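Local structure of phosphate binding protein (Planctomyces limnophilus, 4JWO) at residues S327-E330 and T331-R335; P271-E275 and S276-T280. The protein probably binds phosphate outside the cytoplasmic membrane and hands it on for transport. All coordinates share one frame; numbering follows the deposited sequence. Where two conformers were deposited one is given.

Interaction 1 (S327-E330 and T331-R335)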
loop_
_atom_site.group_PDB
_atom_site.type_symbol
_atom_site.label_atom_id
_atom_site.label_comp_id
_atom_site.label_asym_id
_atom_site.label_seq_id
_atom_site.Cartn_x
_atom_site.Cartn_y
_atom_site.Cartn_z
ATOM N N SER A 327 -14.130 -11.955 -6.930
ATOM C CA SER A 327 -14.095 -13.141 -6.074
ATOM C C SER A 327 -13.707 -12.759 -4.656
ATOM O O SER A 327 -14.205 -13.336 -3.690
ATOM C CB SER A 327 -13.169 -14.228 -6.634
ATOM O OG SER A 327 -11.812 -13.822 -6.562
ATOM N N VAL A 328 -12.834 -11.764 -4.530
ATOM C CA VAL A 328 -12.439 -11.268 -3.216
ATOM C C VAL A 328 -13.623 -10.579 -2.530
ATOM O O VAL A 328 -13.914 -10.849 -1.369
ATOM C CB VAL A 328 -11.232 -10.308 -3.299
ATOM C CG1 VAL A 328 -10.910 -9.756 -1.917
ATOM C CG2 VAL A 328 -10.023 -11.022 -3.887
ATOM N N LYS A 329 -14.305 -9.703 -3.264
ATOM C CA LYS A 329 -15.474 -8.989 -2.748
ATOM C C LYS A 329 -16.537 -9.955 -2.251
ATOM O O LYS A 329 -17.082 -9.779 -1.155
ATOM C CB LYS A 329 -16.069 -8.089 -3.831
ATOM C CG LYS A 329 -17.341 -7.357 -3.429
ATOM C CD LYS A 329 -17.793 -6.421 -4.554
ATOM C CE LYS A 329 -19.042 -5.637 -4.170
ATOM N NZ LYS A 329 -19.472 -4.718 -5.258
ATOM N N GLU A 330 -16.821 -10.980 -3.047
ATOM C CA GLU A 330 -17.834 -11.971 -2.690
ATOM C C GLU A 330 -17.464 -12.644 -1.377
ATOM O O GLU A 330 -18.288 -12.790 -0.477
ATOM C CB GLU A 330 -17.983 -13.028 -3.793
ATOM C CG GLU A 330 -18.928 -14.174 -3.425
ATOM C CD GLU A 330 -19.071 -15.230 -4.520
ATOM O OE1 GLU A 330 -19.064 -14.873 -5.718
ATOM O OE2 GLU A 330 -19.199 -16.426 -4.177
ATOM N N THR A 331 -16.207 -13.054 -1.277
ATOM C CA THR A 331 -15.731 -13.750 -0.089
ATOM C C THR A 331 -15.802 -12.868 1.160
ATOM O O THR A 331 -16.269 -13.302 2.215
ATOM C CB THR A 331 -14.302 -14.269 -0.297
ATOM O OG1 THR A 331 -14.311 -15.261 -1.333
ATOM C CG2 THR A 331 -13.757 -14.872 0.981
HETATM N N MSE A 332 -15.363 -11.619 1.038
HETATM C CA MSE A 332 -15.405 -10.693 2.169
HETATM C C MSE A 332 -16.827 -10.388 2.647
HETATM O O MSE A 332 -17.063 -10.275 3.846
HETATM C CB MSE A 332 -14.653 -9.394 1.851
HETATM C CG MSE A 332 -13.198 -9.608 1.450
HETATM SE SE MSE A 332 -12.257 -10.768 2.698
HETATM C CE MSE A 332 -11.295 -11.855 1.400
ATOM N N GLN A 333 -17.769 -10.242 1.719
ATOM C CA GLN A 333 -19.164 -10.020 2.085
ATOM C C GLN A 333 -19.740 -11.229 2.800
ATOM O O GLN A 333 -20.488 -11.110 3.767
ATOM C CB GLN A 333 -20.012 -9.706 0.849
ATOM C CG GLN A 333 -19.703 -8.379 0.196
ATOM C CD GLN A 333 -20.520 -8.138 -1.063
ATOM O OE1 GLN A 333 -21.058 -9.077 -1.658
ATOM N NE2 GLN A 333 -20.619 -6.875 -1.476
ATOM N N GLN A 334 -19.390 -12.406 2.311
ATOM C CA GLN A 334 -19.887 -13.620 2.907
ATOM C C GLN A 334 -19.270 -13.788 4.295
ATOM O O GLN A 334 -19.928 -14.225 5.234
ATOM C CB GLN A 334 -19.604 -14.796 1.965
ATOM C CG GLN A 334 -20.468 -14.741 0.693
ATOM C CD GLN A 334 -19.973 -15.633 -0.435
ATOM O OE1 GLN A 334 -18.780 -15.924 -0.537
ATOM N NE2 GLN A 334 -20.890 -16.055 -1.300
ATOM N N ARG A 335 -18.014 -13.386 4.421
ATOM C CA ARG A 335 -17.290 -13.426 5.688
ATOM C C ARG A 335 -17.915 -12.490 6.733
ATOM O O ARG A 335 -18.044 -12.839 7.904
ATOM C CB ARG A 335 -15.820 -13.063 5.434
ATOM C CG ARG A 335 -14.869 -13.295 6.589
ATOM C CD ARG A 335 -13.424 -13.039 6.183
ATOM N NE ARG A 335 -12.879 -14.049 5.282
ATOM C CZ ARG A 335 -11.687 -13.967 4.703
ATOM N NH1 ARG A 335 -10.907 -12.906 4.908
ATOM N NH2 ARG A 335 -11.280 -14.932 3.889
#
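Thr331 grips the carbonyl of Ser327, one turn earlier, with two donors. Thr331 OG1 gives a hydrogen bond to Ser327 O at 3.0 Å, and Thr331 N gives another to the same oxygen at 3.1 Å, the two arriving from opposite faces of the carbonyl plane. The hydroxyl is folded back beside its own backbone N (chi1 -65°), which lets it bend over the preceding turn, as serine and threonine hydroxyls readily do inside a helix. With an alanine here, Ser327 O would probably keep the amide donor but lose the hydroxyl bonded to its other face. One residue on, Met332, present as selenomethionine, donates its N to Val328 O at 2.9 Å, a nearly straight bond of 167°. Its side chain bends after CG and runs alongside Val328, bringing Met332 CE to 3.9 Å from Val328 CG1. These two apolar groups are part of the face that helix 326-340 turns toward strand 134-148, where both touch Gln138; flexible methionine and branched valine fill that interface without polar ends to satisfy. Further round, the chains turn polar. Lys329 is fully extended, and its CE passes 3.4 Å from NE2 of Gln333, whose side chain slants across it; the amine at the tip goes on to a salt bridge with Glu310 of helix 310-318. On the exposed side, Gln334 NE2 makes only a weak hydrogen bond to Glu330 OE2 at 3.4 Å, with amide and carboxylate planes 86° apart. Glu330 also has a second conformer, which makes this link doubtful, as might be expected where long polar chains face solvent. At the far end of the segment, Arg335 extends toward the same strand, where NH1 donates to Glu136 O.

Interaction 2 (P271-E275 and S276-T280)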
loop_
_atom_site.group_PDB
_atom_site.type_symbol
_atom_site.label_atom_id
_atom_site.label_comp_id
_atom_site.label_asym_id
_atom_site.label_seq_id
_atom_site.Cartn_x
_atom_site.Cartn_y
_atom_site.Cartn_z
ATOM N N PRO A 271 -2.530 -4.714 -14.928
ATOM C CA PRO A 271 -3.642 -5.156 -14.084
ATOM C C PRO A 271 -3.633 -6.664 -13.894
ATOM O O PRO A 271 -3.990 -7.148 -12.816
ATOM C CB PRO A 271 -4.868 -4.719 -14.879
ATOM C CG PRO A 271 -4.394 -3.503 -15.611
ATOM C CD PRO A 271 -2.983 -3.827 -16.014
ATOM N N ALA A 272 -3.174 -7.384 -14.911
ATOM C CA ALA A 272 -3.148 -8.842 -14.837
ATOM C C ALA A 272 -2.122 -9.344 -13.830
ATOM O O ALA A 272 -2.430 -10.210 -13.010
ATOM C CB ALA A 272 -2.891 -9.452 -16.213
ATOM N N THR A 273 -0.904 -8.806 -13.879
ATOM C CA THR A 273 0.140 -9.300 -12.984
ATOM C C THR A 273 -0.076 -8.837 -11.559
ATOM O O THR A 273 0.360 -9.485 -10.608
ATOM C CB THR A 273 1.567 -8.915 -13.433
ATOM O OG1 THR A 273 1.709 -7.489 -13.421
ATOM C CG2 THR A 273 1.863 -9.459 -14.826
ATOM N N ILE A 274 -0.743 -7.701 -11.402
ATOM C CA ILE A 274 -1.067 -7.232 -10.069
ATOM C C ILE A 274 -2.189 -8.083 -9.478
ATOM O O ILE A 274 -2.091 -8.537 -8.333
ATOM C CB ILE A 274 -1.415 -5.734 -10.056
ATOM C CG1 ILE A 274 -0.160 -4.916 -10.359
ATOM C CG2 ILE A 274 -1.964 -5.328 -8.693
ATOM C CD1 ILE A 274 -0.446 -3.471 -10.749
ATOM N N GLU A 275 -3.241 -8.310 -10.256
ATOM C CA GLU A 275 -4.377 -9.105 -9.772
ATOM C C GLU A 275 -4.019 -10.558 -9.486
ATOM O O GLU A 275 -4.662 -11.199 -8.666
ATOM C CB GLU A 275 -5.543 -9.068 -10.765
ATOM C CG GLU A 275 -6.540 -7.951 -10.529
ATOM C CD GLU A 275 -7.895 -8.239 -11.160
ATOM O OE1 GLU A 275 -8.879 -7.578 -10.768
ATOM O OE2 GLU A 275 -7.978 -9.127 -12.040
ATOM N N SER A 276 -3.012 -11.084 -10.172
ATOM C CA SER A 276 -2.664 -12.501 -10.022
ATOM C C SER A 276 -1.624 -12.687 -8.928
ATOM O O SER A 276 -1.276 -13.813 -8.577
ATOM C CB SER A 276 -2.079 -13.023 -11.314
ATOM O OG SER A 276 -0.890 -12.311 -11.570
ATOM N N GLY A 277 -1.095 -11.575 -8.431
ATOM C CA GLY A 277 -0.062 -11.606 -7.412
ATOM C C GLY A 277 1.333 -11.888 -7.949
ATOM O O GLY A 277 2.264 -12.089 -7.182
ATOM N N GLU A 278 1.481 -11.916 -9.265
ATOM C CA GLU A 278 2.779 -12.211 -9.856
ATOM C C GLU A 278 3.747 -11.047 -9.623
ATOM O O GLU A 278 4.948 -11.257 -9.475
ATOM C CB GLU A 278 2.633 -12.515 -11.352
ATOM C CG GLU A 278 3.896 -13.035 -12.010
ATOM C CD GLU A 278 3.762 -13.143 -13.519
ATOM O OE1 GLU A 278 2.731 -12.693 -14.063
ATOM O OE2 GLU A 278 4.692 -13.671 -14.162
ATOM N N TYR A 279 3.211 -9.831 -9.588
ATOM C CA TYR A 279 4.029 -8.639 -9.422
ATOM C C TYR A 279 4.317 -8.400 -7.938
ATOM O O TYR A 279 3.597 -7.672 -7.242
ATOM C CB TYR A 279 3.334 -7.438 -10.073
ATOM C CG TYR A 279 4.109 -6.149 -9.994
ATOM C CD1 TYR A 279 5.245 -5.950 -10.761
ATOM C CD2 TYR A 279 3.680 -5.113 -9.185
ATOM C CE1 TYR A 279 5.951 -4.752 -10.698
ATOM C CE2 TYR A 279 4.374 -3.919 -9.114
ATOM C CZ TYR A 279 5.504 -3.743 -9.876
ATOM O OH TYR A 279 6.206 -2.547 -9.806
ATOM N N THR A 280 5.372 -9.054 -7.458
ATOM C CA THR A 280 5.769 -8.969 -6.060
ATOM C C THR A 280 7.255 -8.573 -5.986
ATOM O O THR A 280 8.055 -9.006 -6.810
ATOM C CB THR A 280 5.458 -10.309 -5.332
ATOM O OG1 THR A 280 5.684 -10.182 -3.923
ATOM C CG2 THR A 280 6.299 -11.455 -5.894
#
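A short helix, 271-275, ends here at a glycine of positive phi, and the loop beyond leads to strand 283-291 within the PBP-superfamily domain. Gly277 is the first residue to leave helical geometry, with a phi of 80°, a value that suits a residue without CB. Gly277 N still turns back to Ile274 O, making a hydrogen bond of 3.2 Å that arrives well above the carbonyl plane. Two residues later the chain closes on the helix again: Tyr279 N donates to Thr273 O at 3.0 Å, also from above the plane of that carbonyl. Serine suits the position before the glycine because its hydroxyl can serve the backbone on both sides. Ser276 OG sits between its own N and carbonyl carbon (chi1 63°), the crowded position, and from there gives a hydrogen bond to Ala272 O at 3.0 Å. The same oxygen receives a weak bond from Ser276 N, while Ser276 OG accepts a weak one from Glu278 N at 3.3 Å. Tyr279 is also the centre of an inverse gamma turn, in which Thr280 N bonds weakly to Glu278 O. With CG of Tyr279 anti to the backbone N, CB turns toward the helix while the ring runs on away from it, side by side with Ile274 and pointing the same way; Ile274, branched and apolar, is buried and also touches Tyr243 and Ile322. The phenol can be buried because OH bonds to Leu144 O of strand 134-148. Thr273 likewise spends its hydroxyl on Glu268 O, just before the helix. Ile274 CG1 meets the tyrosine ring at Tyr279 CD2, 4.0 Å away.

How the interactions relate
Interaction 1 is a surface contact inside one long helix, its centre about 20 Å from the centre of the chain; interaction 2, about 14 Å from it, is partly buried and marks where a short helix stops. Their centres lie about 19 Å apart and their nearest atoms about 7 Å, without touching. Both nevertheless rest on strand 134-148, at different points: 327-335 lays apolar side chains and an arginine against it, whereas 271-280 reaches it through a tyrosine hydroxyl. Regular backbone bonding dominates in interaction 1, with Glu330 and Gln334 exposed and Lys329 tied to a neighbouring helix. In interaction 2, serine and glycine serve the helix end and the turn that follows, and apolar contact comes from isoleucine and the tyrosine ring.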